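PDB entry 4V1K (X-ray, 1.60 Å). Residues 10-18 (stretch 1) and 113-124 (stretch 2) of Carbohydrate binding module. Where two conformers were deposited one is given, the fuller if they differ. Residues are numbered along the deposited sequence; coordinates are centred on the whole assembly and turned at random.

Stretch 1 10-18: PNKKVTYSA
Stretch 2 (113-124) GVWWIDCDEFTI

The apolar centre lies on one face of an antiparallel pair of strands, 12-15 and 121-124, whose directions differ by 152°. V14 (chi1 t) sets its CB over the ring of F122 (chi1 p, chi2 -84°), 4.0 Å from the ring centroid; V14 CG2 lies 4.1 Å from CD1 of I124 (m, t). A compact branched side chain suits this place, because it can lie against the flat face of the ring.

Beyond the strand, Y16 (phi/psi -55/-48, chi1 t, chi2 75°) opens a 3-10 segment. W116 CA lies over one face of the Y16 ring, 4.3 Å from its centroid; Y16 CB is 3.7 Å from I117 CG2 and Y16 CD1 3.9 Å from V114 CG1. The phenol adds polarity: Y16 OH reaches W115 O at 2.7 Å, a weak hydrogen bond.

The extended backbones pair through reciprocal hydrogen bonds: K12 N to I124 O 3.1 Å, I124 N to K12 O 2.9 Å, V14 N to F122 O 2.8 Å, F122 N to V14 O 3.0 Å. Y16 N to D120 O, 2.8 Å, extends the ladder.

Non-hydrogen-bonded pairs K13-T123 and T15-E121 occupy the other face, where exposed K13 (t, p, t, m), long and flexible, reaches the neighbouring pair's carboxylate: NZ to E121 OE1, a 3.1 Å salt bridge. At the edge, the short S17 hydroxyl (chi1 p) suits a nearby carboxylate, OG donating to D120 OD2 at a very short 2.5 Å.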

# COMPACT_ATOMS: atom_id res chain seq x y z
N PRO A 10 -5.31 -10.22 -2.54
CA PRO A 10 -4.58 -11.11 -1.61
C PRO A 10 -5.46 -11.79 -0.56
O PRO A 10 -5.02 -12.77 0.04
CB PRO A 10 -3.59 -10.19 -0.92
CG PRO A 10 -3.88 -8.82 -1.34
CD PRO A 10 -5.00 -8.79 -2.34
N ASN A 11 -6.67 -11.28 -0.33
CA ASN A 11 -7.58 -11.83 0.71
C ASN A 11 -6.82 -12.05 2.01
O ASN A 11 -6.82 -13.15 2.61
CB ASN A 11 -8.23 -13.15 0.25
CG ASN A 11 -9.39 -13.59 1.16
OD1 ASN A 11 -10.13 -12.77 1.71
ND2 ASN A 11 -9.55 -14.91 1.30
N LYS A 12 -6.09 -11.01 2.43
CA LYS A 12 -5.19 -11.15 3.56
C LYS A 12 -5.81 -10.61 4.84
O LYS A 12 -6.08 -9.41 4.94
CB LYS A 12 -3.87 -10.44 3.27
CG LYS A 12 -2.84 -10.63 4.37
CD LYS A 12 -1.53 -9.97 4.02
CE LYS A 12 -0.54 -10.08 5.17
NZ LYS A 12 -0.25 -11.49 5.56
N LYS A 13 -6.01 -11.49 5.81
CA LYS A 13 -6.55 -11.12 7.15
C LYS A 13 -5.44 -10.50 8.01
O LYS A 13 -4.32 -11.05 8.15
CB LYS A 13 -7.11 -12.35 7.85
CG LYS A 13 -7.63 -12.10 9.26
CD LYS A 13 -8.89 -11.25 9.29
CE LYS A 13 -9.26 -10.88 10.72
NZ LYS A 13 -9.39 -12.05 11.66
N VAL A 14 -5.75 -9.34 8.56
CA VAL A 14 -4.84 -8.61 9.45
C VAL A 14 -5.52 -8.36 10.81
O VAL A 14 -6.66 -7.90 10.87
CB VAL A 14 -4.44 -7.27 8.85
CG1 VAL A 14 -3.41 -6.53 9.74
CG2 VAL A 14 -3.81 -7.45 7.48
N THR A 15 -4.80 -8.66 11.89
CA THR A 15 -5.24 -8.29 13.25
C THR A 15 -4.22 -7.26 13.74
O THR A 15 -3.08 -7.61 14.05
CB THR A 15 -5.28 -9.52 14.18
OG1 THR A 15 -6.19 -10.51 13.65
CG2 THR A 15 -5.71 -9.14 15.59
N TYR A 16 -4.62 -5.98 13.77
CA TYR A 16 -3.67 -4.90 14.09
C TYR A 16 -2.94 -5.12 15.41
O TYR A 16 -1.71 -4.96 15.51
CB TYR A 16 -4.38 -3.50 14.05
CG TYR A 16 -3.55 -2.39 14.66
CD1 TYR A 16 -2.47 -1.84 14.00
CD2 TYR A 16 -3.79 -1.97 15.96
CE1 TYR A 16 -1.67 -0.84 14.60
CE2 TYR A 16 -3.01 -1.01 16.57
CZ TYR A 16 -1.95 -0.45 15.89
OH TYR A 16 -1.19 0.50 16.54
N SER A 17 -3.70 -5.46 16.45
CA SER A 17 -3.12 -5.61 17.80
C SER A 17 -2.15 -6.79 17.90
O SER A 17 -1.33 -6.85 18.84
CB SER A 17 -4.24 -5.74 18.84
OG SER A 17 -5.04 -6.90 18.58
N ALA A 18 -2.20 -7.71 16.92
CA ALA A 18 -1.24 -8.82 16.87
C ALA A 18 0.10 -8.48 16.24
O ALA A 18 1.07 -9.28 16.34
CB ALA A 18 -1.82 -10.02 16.15
N GLY A 113 1.67 0.51 5.50
CA GLY A 113 1.91 0.69 6.92
C GLY A 113 0.61 1.01 7.65
O GLY A 113 -0.15 1.91 7.24
N VAL A 114 0.36 0.30 8.74
CA VAL A 114 -0.81 0.53 9.59
C VAL A 114 -0.34 0.97 10.97
O VAL A 114 0.09 0.14 11.80
CB VAL A 114 -1.72 -0.74 9.71
CG1 VAL A 114 -3.00 -0.40 10.46
CG2 VAL A 114 -2.07 -1.29 8.34
N TRP A 115 -0.37 2.27 11.23
CA TRP A 115 0.04 2.78 12.55
C TRP A 115 -1.08 2.66 13.59
O TRP A 115 -0.81 2.49 14.79
CB TRP A 115 0.51 4.23 12.44
CG TRP A 115 1.61 4.57 11.45
CD1 TRP A 115 1.89 5.85 10.99
CD2 TRP A 115 2.57 3.71 10.80
NE1 TRP A 115 2.94 5.83 10.12
CE2 TRP A 115 3.37 4.54 9.97
CE3 TRP A 115 2.81 2.32 10.80
CZ2 TRP A 115 4.44 4.03 9.19
CZ3 TRP A 115 3.86 1.82 10.02
CH2 TRP A 115 4.64 2.68 9.21
N TRP A 116 -2.33 2.72 13.12
CA TRP A 116 -3.52 2.56 13.96
C TRP A 116 -4.70 2.25 13.08
O TRP A 116 -4.77 2.76 11.97
CB TRP A 116 -3.84 3.84 14.71
CG TRP A 116 -5.02 3.75 15.64
CD1 TRP A 116 -6.30 4.20 15.41
CD2 TRP A 116 -5.03 3.17 16.95
NE1 TRP A 116 -7.09 3.93 16.50
CE2 TRP A 116 -6.33 3.29 17.45
CE3 TRP A 116 -4.07 2.52 17.72
CZ2 TRP A 116 -6.68 2.83 18.72
CZ3 TRP A 116 -4.42 2.06 18.99
CH2 TRP A 116 -5.72 2.22 19.47
N ILE A 117 -5.61 1.41 13.55
CA ILE A 117 -6.91 1.30 12.90
C ILE A 117 -7.92 1.01 14.02
O ILE A 117 -7.65 0.21 14.92
CB ILE A 117 -6.90 0.24 11.75
CG1 ILE A 117 -8.22 0.26 10.97
CG2 ILE A 117 -6.56 -1.14 12.28
CD1 ILE A 117 -8.16 -0.40 9.61
N ASP A 118 -9.09 1.68 13.98
CA ASP A 118 -10.07 1.58 15.06
C ASP A 118 -10.63 0.15 15.14
O ASP A 118 -10.64 -0.45 16.19
CB ASP A 118 -11.20 2.58 14.84
CG ASP A 118 -10.87 4.01 15.27
OD1 ASP A 118 -10.03 4.24 16.18
OD2 ASP A 118 -11.50 4.95 14.70
N CYS A 119 -11.06 -0.41 14.02
CA CYS A 119 -11.53 -1.80 13.98
C CYS A 119 -10.29 -2.71 13.91
O CYS A 119 -9.52 -2.65 12.94
CB CYS A 119 -12.42 -2.00 12.77
SG CYS A 119 -13.00 -3.68 12.54
N ASP A 120 -10.12 -3.59 14.85
CA ASP A 120 -8.81 -4.28 14.97
C ASP A 120 -8.53 -5.32 13.87
O ASP A 120 -7.38 -5.51 13.44
CB ASP A 120 -8.70 -4.95 16.34
CG ASP A 120 -7.29 -5.25 16.75
OD1 ASP A 120 -6.47 -4.30 16.74
OD2 ASP A 120 -6.99 -6.42 17.12
N GLU A 121 -9.58 -5.98 13.45
CA GLU A 121 -9.53 -7.08 12.51
C GLU A 121 -10.13 -6.65 11.19
O GLU A 121 -11.27 -6.18 11.11
CB GLU A 121 -10.25 -8.31 13.07
CG GLU A 121 -9.49 -8.90 14.26
CD GLU A 121 -10.10 -10.15 14.86
OE1 GLU A 121 -10.78 -10.95 14.19
OE2 GLU A 121 -9.84 -10.35 16.07
N PHE A 122 -9.34 -6.79 10.13
CA PHE A 122 -9.83 -6.43 8.79
C PHE A 122 -9.15 -7.29 7.74
O PHE A 122 -8.13 -7.94 8.01
CB PHE A 122 -9.61 -4.93 8.50
CG PHE A 122 -8.16 -4.53 8.39
CD1 PHE A 122 -7.42 -4.24 9.52
CD2 PHE A 122 -7.54 -4.40 7.16
CE1 PHE A 122 -6.10 -3.87 9.45
CE2 PHE A 122 -6.20 -4.02 7.08
CZ PHE A 122 -5.48 -3.75 8.22
N THR A 123 -9.72 -7.30 6.54
CA THR A 123 -9.14 -8.01 5.39
C THR A 123 -8.74 -7.04 4.29
O THR A 123 -9.49 -6.09 3.96
CB THR A 123 -10.15 -9.04 4.82
OG1 THR A 123 -10.51 -9.98 5.85
CG2 THR A 123 -9.53 -9.84 3.67
N ILE A 124 -7.53 -7.24 3.76
CA ILE A 124 -7.08 -6.56 2.54
C ILE A 124 -7.64 -7.36 1.37
O ILE A 124 -7.12 -8.46 1.00
CB ILE A 124 -5.52 -6.44 2.47
CG1 ILE A 124 -5.02 -5.62 3.67
CG2 ILE A 124 -5.06 -5.81 1.15
CD1 ILE A 124 -3.50 -5.62 3.80